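Local coordinates for protein ribulose bisphosphate carboxylase (Pyrococcus horikoshii, PDB 2D69) that probably catalyses the magnesium-dependent carboxylation of ribulose 1,5-bisphosphate to two molecules of 3-phosphoglycerate, as part of an archaeal AMP degradation pathway, at residues A[273-278]-A[306-311]; A[252-257]-A[279-284]; A[138-143]-A[342-347]. All coordinates share one frame; numbering follows the deposited sequence.

Contact 1 of 3, residues A[273-278]-A[306-311]; sequences LAIHAH and GVDQIH
His276 gives its ring ND1 hydrogen to Gln309 OE1, 2.7 Å away, in an almost straight bond (172°) that lies in the imidazole plane and meets a lone pair of the amide oxygen. Gln309 reaches this place because CG sits between its own backbone N and carbonyl carbon (chi1 53°); Tyr248 OH takes the NE2 end, so both polar atoms of the buried amide are paired. A phenylalanine in place of His276 would probably leave Gln309 OE1 without its donor and the amide freer to turn. The backbones run parallel as neighbouring strands of the TIM barrel, joined through helix 295-305 in a beta-alpha-beta crossover, with the His276 and Gln309 side chains turned into the barrel. Ala277 N binds Gln309 O at 3.0 Å, while Ile275 O accepts Asp308 N at 2.9 Å and, weakly, Gln309 N. Asp308 also stands in for a backbone acceptor: its OD2 receives Ile275 N at 2.8 Å on the anti side, and OD1 serves the amides of Phe138 and Gly139. Ala277 O has no hydrogen-bond partner, only a CA-H...O contact from Ile310 CA at 3.6 Å. On the sheet face away from His276, the small Ala277 CB fits against Val307 CG1 at 3.7 Å. At the C-terminal ends of the strands, the catalytic side of the barrel, His311 NE2 comes within 3.2 Å of His276 NE2, and the His311 edge meets the face of His278, the predicted proton acceptor, with planes 51° apart; His278 ND1 is itself tied to Ala280 N.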
loop_
_atom_site.group_PDB
_atom_site.type_symbol
_atom_site.label_atom_id
_atom_site.label_comp_id
_atom_site.label_asym_id
_atom_site.label_seq_id
_atom_site.Cartn_x
_atom_site.Cartn_y
_atom_site.Cartn_z
ATOM N N LEU A 273 11.595 -1.573 -22.308
ATOM C CA LEU A 273 12.125 -2.787 -22.874
ATOM C C LEU A 273 11.593 -3.021 -24.304
ATOM O O LEU A 273 10.371 -2.975 -24.510
ATOM C CB LEU A 273 11.671 -3.953 -21.974
ATOM C CG LEU A 273 12.195 -3.958 -20.532
ATOM C CD1 LEU A 273 11.502 -5.032 -19.720
ATOM C CD2 LEU A 273 13.708 -4.203 -20.519
ATOM N N ALA A 274 12.500 -3.302 -25.256
ATOM C CA ALA A 274 12.114 -3.835 -26.577
ATOM C C ALA A 274 11.780 -5.320 -26.438
ATOM O O ALA A 274 12.370 -6.005 -25.604
ATOM C CB ALA A 274 13.193 -3.653 -27.533
ATOM N N ILE A 275 10.842 -5.789 -27.245
ATOM C CA ILE A 275 10.393 -7.174 -27.260
ATOM C C ILE A 275 10.908 -7.875 -28.526
ATOM O O ILE A 275 10.729 -7.409 -29.647
ATOM C CB ILE A 275 8.874 -7.290 -27.208
ATOM C CG1 ILE A 275 8.301 -6.707 -25.909
ATOM C CG2 ILE A 275 8.430 -8.733 -27.286
ATOM C CD1 ILE A 275 6.803 -6.564 -25.894
ATOM N N HIS A 276 11.602 -8.973 -28.303
ATOM C CA HIS A 276 12.011 -9.882 -29.334
ATOM C C HIS A 276 11.040 -11.056 -29.275
ATOM O O HIS A 276 10.946 -11.744 -28.274
ATOM C CB HIS A 276 13.437 -10.368 -29.112
ATOM C CG HIS A 276 13.860 -11.388 -30.122
ATOM N ND1 HIS A 276 14.621 -11.069 -31.223
ATOM C CD2 HIS A 276 13.576 -12.708 -30.223
ATOM C CE1 HIS A 276 14.806 -12.164 -31.947
ATOM N NE2 HIS A 276 14.156 -13.167 -31.378
ATOM N N ALA A 277 10.304 -11.264 -30.350
ATOM C CA ALA A 277 9.334 -12.336 -30.388
ATOM C C ALA A 277 9.952 -13.538 -31.080
ATOM O O ALA A 277 10.389 -13.470 -32.236
ATOM C CB ALA A 277 8.094 -11.885 -31.120
ATOM N N HIS A 278 9.967 -14.641 -30.360
ATOM C CA HIS A 278 10.315 -15.938 -30.884
ATOM C C HIS A 278 8.995 -16.597 -31.216
ATOM O O HIS A 278 8.018 -16.467 -30.489
ATOM C CB HIS A 278 11.109 -16.737 -29.860
ATOM C CG HIS A 278 11.775 -17.942 -30.432
ATOM N ND1 HIS A 278 11.084 -18.915 -31.129
ATOM C CD2 HIS A 278 13.085 -18.320 -30.449
ATOM C CE1 HIS A 278 11.941 -19.831 -31.569
ATOM N NE2 HIS A 278 13.157 -19.509 -31.147
ATOM N N GLY A 306 2.726 -4.863 -30.732
ATOM C CA GLY A 306 3.988 -4.170 -30.644
ATOM C C GLY A 306 5.233 -4.927 -30.282
ATOM O O GLY A 306 5.957 -4.475 -29.407
ATOM N N VAL A 307 5.532 -6.033 -30.972
ATOM C CA VAL A 307 6.863 -6.655 -30.860
ATOM C C VAL A 307 7.793 -5.795 -31.652
ATOM O O VAL A 307 7.361 -5.175 -32.608
ATOM C CB VAL A 307 6.868 -8.160 -31.352
ATOM C CG1 VAL A 307 5.856 -8.956 -30.591
ATOM C CG2 VAL A 307 6.712 -8.249 -32.800
ATOM N N ASP A 308 9.048 -5.671 -31.238
ATOM C CA ASP A 308 10.010 -4.811 -31.947
ATOM C C ASP A 308 10.828 -5.527 -33.021
ATOM O O ASP A 308 11.427 -4.878 -33.935
ATOM C CB ASP A 308 10.948 -4.197 -30.940
ATOM C CG ASP A 308 10.226 -3.332 -29.971
ATOM O OD1 ASP A 308 10.051 -2.138 -30.304
ATOM O OD2 ASP A 308 9.819 -3.759 -28.862
ATOM N N GLN A 309 10.861 -6.856 -32.906
ATOM C CA GLN A 309 11.556 -7.737 -33.866
ATOM C C GLN A 309 10.946 -9.129 -33.797
ATOM O O GLN A 309 10.445 -9.546 -32.752
ATOM C CB GLN A 309 13.078 -7.780 -33.671
ATOM C CG GLN A 309 13.542 -8.096 -32.328
ATOM C CD GLN A 309 15.013 -7.760 -32.121
ATOM O OE1 GLN A 309 15.804 -8.645 -31.742
ATOM N NE2 GLN A 309 15.359 -6.534 -32.310
ATOM N N ILE A 310 10.903 -9.809 -34.918
ATOM C CA ILE A 310 10.271 -11.139 -34.957
ATOM C C ILE A 310 10.897 -11.982 -36.070
ATOM O O ILE A 310 11.238 -11.462 -37.149
ATOM C CB ILE A 310 8.718 -11.026 -35.147
ATOM C CG1 ILE A 310 8.029 -12.376 -35.044
ATOM C CG2 ILE A 310 8.395 -10.422 -36.478
ATOM C CD1 ILE A 310 6.539 -12.281 -34.928
ATOM N N HIS A 311 11.068 -13.271 -35.769
ATOM C CA HIS A 311 11.604 -14.266 -36.693
ATOM C C HIS A 311 10.647 -14.400 -37.837
ATOM O O HIS A 311 9.479 -14.586 -37.578
ATOM C CB HIS A 311 11.710 -15.645 -35.989
ATOM C CG HIS A 311 12.806 -15.726 -34.962
ATOM N ND1 HIS A 311 14.110 -16.030 -35.292
ATOM C CD2 HIS A 311 12.789 -15.578 -33.613
ATOM C CE1 HIS A 311 14.853 -16.026 -34.193
ATOM N NE2 HIS A 311 14.073 -15.773 -33.159
#

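Contact 2 of 3, residues A[252-257]-A[279-284]; sequences DIVVAG and RAMHAA. With SO4 (sulfate ion), chain F.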
loop_
_atom_site.group_PDB
_atom_site.type_symbol
_atom_site.label_atom_id
_atom_site.label_comp_id
_atom_site.label_asym_id
_atom_site.label_seq_id
_atom_site.Cartn_x
_atom_site.Cartn_y
_atom_site.Cartn_z
ATOM N N ASP A 252 8.538 -16.048 -26.197
ATOM C CA ASP A 252 8.005 -17.060 -27.074
ATOM C C ASP A 252 6.489 -16.762 -27.229
ATOM O O ASP A 252 5.683 -17.209 -26.425
ATOM C CB ASP A 252 8.157 -18.507 -26.520
ATOM C CG ASP A 252 9.610 -18.967 -26.287
ATOM O OD1 ASP A 252 10.569 -18.307 -26.797
ATOM O OD2 ASP A 252 9.886 -20.018 -25.589
ATOM N N ILE A 253 6.102 -15.975 -28.224
ATOM C CA ILE A 253 4.778 -15.377 -28.193
ATOM C C ILE A 253 3.677 -16.317 -28.567
ATOM O O ILE A 253 2.567 -16.081 -28.176
ATOM C CB ILE A 253 4.654 -14.088 -29.045
ATOM C CG1 ILE A 253 4.760 -14.376 -30.552
ATOM C CG2 ILE A 253 5.677 -13.057 -28.621
ATOM C CD1 ILE A 253 4.448 -13.210 -31.373
ATOM N N VAL A 254 3.970 -17.335 -29.347
ATOM C CA VAL A 254 2.932 -18.297 -29.723
ATOM C C VAL A 254 2.635 -19.265 -28.577
ATOM O O VAL A 254 1.481 -19.531 -28.268
ATOM C CB VAL A 254 3.270 -19.064 -31.033
ATOM C CG1 VAL A 254 2.100 -20.090 -31.427
ATOM C CG2 VAL A 254 3.469 -18.092 -32.132
ATOM N N VAL A 255 3.667 -19.802 -27.962
ATOM C CA VAL A 255 3.525 -20.663 -26.804
ATOM C C VAL A 255 2.899 -19.883 -25.623
ATOM O O VAL A 255 2.026 -20.367 -24.949
ATOM C CB VAL A 255 4.917 -21.158 -26.330
ATOM C CG1 VAL A 255 4.802 -21.936 -25.100
ATOM C CG2 VAL A 255 5.635 -21.970 -27.455
ATOM N N ALA A 256 3.375 -18.679 -25.359
ATOM C CA ALA A 256 2.760 -17.860 -24.306
ATOM C C ALA A 256 1.308 -17.417 -24.580
ATOM O O ALA A 256 0.421 -17.465 -23.706
ATOM C CB ALA A 256 3.597 -16.632 -24.079
ATOM N N GLY A 257 1.097 -16.898 -25.783
ATOM C CA GLY A 257 -0.227 -16.563 -26.272
ATOM C C GLY A 257 -0.502 -15.056 -26.244
ATOM O O GLY A 257 0.199 -14.283 -25.609
ATOM N N ARG A 279 8.949 -17.281 -32.328
ATOM C CA ARG A 279 7.672 -17.800 -32.816
ATOM C C ARG A 279 7.538 -19.304 -32.640
ATOM O O ARG A 279 6.683 -19.940 -33.287
ATOM C CB ARG A 279 7.524 -17.420 -34.288
ATOM C CG ARG A 279 8.622 -17.993 -35.179
ATOM C CD ARG A 279 8.449 -17.545 -36.588
ATOM N NE ARG A 279 9.340 -18.218 -37.497
ATOM C CZ ARG A 279 9.150 -18.322 -38.814
ATOM N NH1 ARG A 279 8.052 -17.833 -39.380
ATOM N NH2 ARG A 279 10.045 -18.996 -39.560
ATOM N N ALA A 280 8.368 -19.923 -31.791
ATOM C CA ALA A 280 8.248 -21.384 -31.610
ATOM C C ALA A 280 6.777 -21.812 -31.465
ATOM O O ALA A 280 6.012 -21.161 -30.751
ATOM C CB ALA A 280 9.042 -21.845 -30.402
ATOM N N MET A 281 6.420 -22.915 -32.132
ATOM C CA MET A 281 5.073 -23.513 -32.208
ATOM C C MET A 281 4.209 -23.003 -33.373
ATOM O O MET A 281 3.184 -23.601 -33.676
ATOM C CB MET A 281 4.292 -23.393 -30.877
ATOM C CG MET A 281 3.014 -24.221 -30.800
ATOM S SD MET A 281 2.159 -24.118 -29.133
ATOM C CE MET A 281 1.024 -23.110 -29.516
ATOM N N HIS A 282 4.599 -21.901 -33.996
ATOM C CA HIS A 282 3.820 -21.316 -35.115
ATOM C C HIS A 282 3.491 -22.318 -36.209
ATOM O O HIS A 282 2.349 -22.372 -36.696
ATOM C CB HIS A 282 4.560 -20.097 -35.732
ATOM C CG HIS A 282 5.714 -20.476 -36.592
ATOM N ND1 HIS A 282 5.597 -20.667 -37.952
ATOM C CD2 HIS A 282 7.004 -20.759 -36.277
ATOM C CE1 HIS A 282 6.770 -21.030 -38.442
ATOM N NE2 HIS A 282 7.641 -21.088 -37.448
ATOM N N ALA A 283 4.471 -23.156 -36.555
ATOM C CA ALA A 283 4.341 -24.038 -37.705
ATOM C C ALA A 283 3.312 -25.115 -37.499
ATOM O O ALA A 283 2.926 -25.798 -38.476
ATOM C CB ALA A 283 5.723 -24.634 -38.110
ATOM N N ALA A 284 2.821 -25.280 -36.261
ATOM C CA ALA A 284 1.657 -26.180 -36.037
ATOM C C ALA A 284 0.395 -25.715 -36.761
ATOM O O ALA A 284 -0.505 -26.543 -37.147
ATOM C CB ALA A 284 1.370 -26.310 -34.517
HETATM S S SO4 F . 12.857 -19.542 -36.980
HETATM O O1 SO4 F . 13.970 -20.092 -36.211
HETATM O O2 SO4 F . 12.310 -20.506 -37.939
HETATM O O3 SO4 F . 11.808 -19.168 -36.021
HETATM O O4 SO4 F . 13.364 -18.345 -37.668
HETATM O O HOH W 1 6.424 -18.874 -29.446
#
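Val254 and Val255, on the one-turn helix 253-256, pack against the turn at Ala280 and Met281. Val254 CG1 meets the methyl CE of Met281 at 3.7 Å; the thioether chain is extended up to SD and bends only at its last torsion (chi3 102°), which brings that methyl back to the valine. Val255 CG2 lies 3.4 Å from Ala280 O and also touches Met281 CB. No direct hydrogen bond crosses here. Instead, a water accepts from Val255 N at 3.3 Å and donates to Ala280 O at 2.7 Å, bridging the two backbones where branched apolar side chains offer nothing polar. The turn is type II, closed by His282 N to Arg279 O at 2.9 Å, and Ala106 of the second subunit packs on Met281. From the first residue of that turn, the extended Arg279 chain carries its guanidinium to a sulfate ion: NE binds O3 at 3.0 Å and NH2 binds O2 at 3.2 Å, two N-H groups thus gripping two oxygens of one ion. His282 NE2 lies over the guanidinium face, while Thr286 OG1 holds His282 ND1. Such an arginine, on a loop after a barrel strand, fits the predicted substrate-binding role of Arg279; the sulfate probably marks a phosphate position of the rubisco active site.

Contact 3 of 3, residues A[138-143]-A[342-347]; sequences FGVQGI and PVFPVA
Val140 N, in the first turn of helix 139-147, donates to Pro342 O at 2.9 Å, from 36° out of the carbonyl plane rather than along a lone pair. This fixes the helix start to the entry of strand 344-348 at the N-terminal end of the TIM barrel, opposite the end that bears the catalytic loops. Gly139 comes so near the same oxygen, CA to Pro342 O 3.0 Å, that any CB would clash with it, and its positive phi also suits a glycine. Val140 lies over one face of the Phe344 ring. With CG1 anti to the backbone N (chi1 174°), CG2 falls beside that N, on the side of Pro342 and Phe344, and stands over the ring centre in a CH-pi contact, 4.2 Å from the centroid. The two methyls divide the work: CG1 reaches Phe344 CZ at 4.0 Å, while CG2 also touches Pro342 CB at 4.1 Å. A beta-branched valine suits a place where a flat ring and a proline must both be met. One turn on, Ile143 CB lies at the ring edge, and its CG2 packs on Phe344 CE1 at 3.7 Å.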
loop_
_atom_site.group_PDB
_atom_site.type_symbol
_atom_site.label_atom_id
_atom_site.label_comp_id
_atom_site.label_asym_id
_atom_site.label_seq_id
_atom_site.Cartn_x
_atom_site.Cartn_y
_atom_site.Cartn_z
ATOM N N PHE A 138 9.819 0.664 -29.720
ATOM C CA PHE A 138 11.097 1.092 -30.323
ATOM C C PHE A 138 11.094 0.955 -31.851
ATOM O O PHE A 138 11.362 1.900 -32.582
ATOM C CB PHE A 138 12.258 0.348 -29.672
ATOM C CG PHE A 138 12.422 0.647 -28.226
ATOM C CD1 PHE A 138 13.161 1.771 -27.803
ATOM C CD2 PHE A 138 11.816 -0.165 -27.251
ATOM C CE1 PHE A 138 13.315 2.071 -26.460
ATOM C CE2 PHE A 138 11.972 0.115 -25.878
ATOM C CZ PHE A 138 12.713 1.266 -25.483
ATOM N N GLY A 139 10.730 -0.212 -32.322
ATOM C CA GLY A 139 10.900 -0.573 -33.712
ATOM C C GLY A 139 12.327 -0.503 -34.187
ATOM O O GLY A 139 13.274 -0.412 -33.398
ATOM N N VAL A 140 12.462 -0.427 -35.499
ATOM C CA VAL A 140 13.760 -0.372 -36.147
ATOM C C VAL A 140 14.577 0.824 -35.670
ATOM O O VAL A 140 15.738 0.656 -35.266
ATOM C CB VAL A 140 13.572 -0.353 -37.702
ATOM C CG1 VAL A 140 14.931 -0.142 -38.436
ATOM C CG2 VAL A 140 12.943 -1.679 -38.168
ATOM N N GLN A 141 13.986 2.024 -35.713
ATOM C CA GLN A 141 14.757 3.226 -35.405
ATOM C C GLN A 141 15.063 3.330 -33.928
ATOM O O GLN A 141 16.124 3.687 -33.585
ATOM C CB GLN A 141 14.113 4.527 -35.968
ATOM C CG GLN A 141 14.141 4.572 -37.567
ATOM C CD GLN A 141 15.501 4.145 -38.218
ATOM O OE1 GLN A 141 16.576 4.681 -37.878
ATOM N NE2 GLN A 141 15.439 3.194 -39.141
ATOM N N GLY A 142 14.166 2.885 -33.067
ATOM C CA GLY A 142 14.443 2.908 -31.637
ATOM C C GLY A 142 15.588 1.995 -31.231
ATOM O O GLY A 142 16.455 2.386 -30.442
ATOM N N ILE A 143 15.589 0.777 -31.775
ATOM C CA ILE A 143 16.635 -0.186 -31.502
ATOM C C ILE A 143 17.905 0.313 -32.087
ATOM O O ILE A 143 18.947 0.284 -31.429
ATOM C CB ILE A 143 16.257 -1.577 -32.048
ATOM C CG1 ILE A 143 15.198 -2.230 -31.133
ATOM C CG2 ILE A 143 17.494 -2.510 -32.187
ATOM C CD1 ILE A 143 14.402 -3.290 -31.820
ATOM N N PRO A 342 7.931 0.511 -37.625
ATOM C CA PRO A 342 8.384 -0.731 -38.302
ATOM C C PRO A 342 9.155 -1.677 -37.353
ATOM O O PRO A 342 9.778 -1.247 -36.397
ATOM C CB PRO A 342 9.286 -0.217 -39.441
ATOM C CG PRO A 342 9.832 1.132 -38.944
ATOM C CD PRO A 342 8.702 1.690 -38.046
ATOM N N VAL A 343 9.073 -2.957 -37.649
ATOM C CA VAL A 343 9.616 -4.089 -36.890
ATOM C C VAL A 343 10.753 -4.750 -37.640
ATOM O O VAL A 343 10.647 -5.023 -38.850
ATOM C CB VAL A 343 8.484 -5.132 -36.694
ATOM C CG1 VAL A 343 8.999 -6.469 -36.121
ATOM C CG2 VAL A 343 7.316 -4.521 -35.856
ATOM N N PHE A 344 11.871 -5.011 -36.962
ATOM C CA PHE A 344 12.961 -5.804 -37.533
ATOM C C PHE A 344 12.555 -7.232 -37.830
ATOM O O PHE A 344 12.172 -7.954 -36.920
ATOM C CB PHE A 344 14.083 -5.949 -36.575
ATOM C CG PHE A 344 15.148 -4.883 -36.695
ATOM C CD1 PHE A 344 15.448 -4.080 -35.614
ATOM C CD2 PHE A 344 15.920 -4.768 -37.845
ATOM C CE1 PHE A 344 16.450 -3.116 -35.688
ATOM C CE2 PHE A 344 16.945 -3.789 -37.926
ATOM C CZ PHE A 344 17.197 -2.978 -36.845
ATOM N N PRO A 345 12.707 -7.679 -39.062
ATOM C CA PRO A 345 12.694 -9.134 -39.320
ATOM C C PRO A 345 13.974 -9.740 -38.747
ATOM O O PRO A 345 15.023 -9.079 -38.801
ATOM C CB PRO A 345 12.696 -9.243 -40.837
ATOM C CG PRO A 345 12.441 -7.908 -41.346
ATOM C CD PRO A 345 12.949 -6.914 -40.296
ATOM N N VAL A 346 13.851 -10.918 -38.144
ATOM C CA VAL A 346 14.941 -11.655 -37.567
ATOM C C VAL A 346 15.155 -12.834 -38.498
ATOM O O VAL A 346 14.247 -13.675 -38.714
ATOM C CB VAL A 346 14.640 -12.204 -36.157
ATOM C CG1 VAL A 346 15.845 -13.068 -35.651
ATOM C CG2 VAL A 346 14.233 -11.079 -35.131
ATOM N N ALA A 347 16.325 -12.862 -39.113
ATOM C CA ALA A 347 16.689 -13.947 -40.024
ATOM C C ALA A 347 17.558 -14.988 -39.310
ATOM O O ALA A 347 18.555 -14.631 -38.652
ATOM C CB ALA A 347 17.402 -13.378 -41.257
#

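All three contacts belong to the TIM-barrel domain. Contacts 1 and 3 are buried and share the sheet: strands 309-311 and 344-348 are neighbours, and Ile310 O probably accepts Val346 N. Contact 2 is only partly buried and is packed against the second subunit; its segment 279-284 follows directly on strand 274-278, and His278 O is probably bonded to Ile253 N. Chemistry follows position. A short parallel ladder and buried histidines mark the strands of contact 1, a water bridge and an ion-binding arginine the short helix and turn of contact 2 at the catalytic end, and aliphatic-aromatic packing the far end in contact 3.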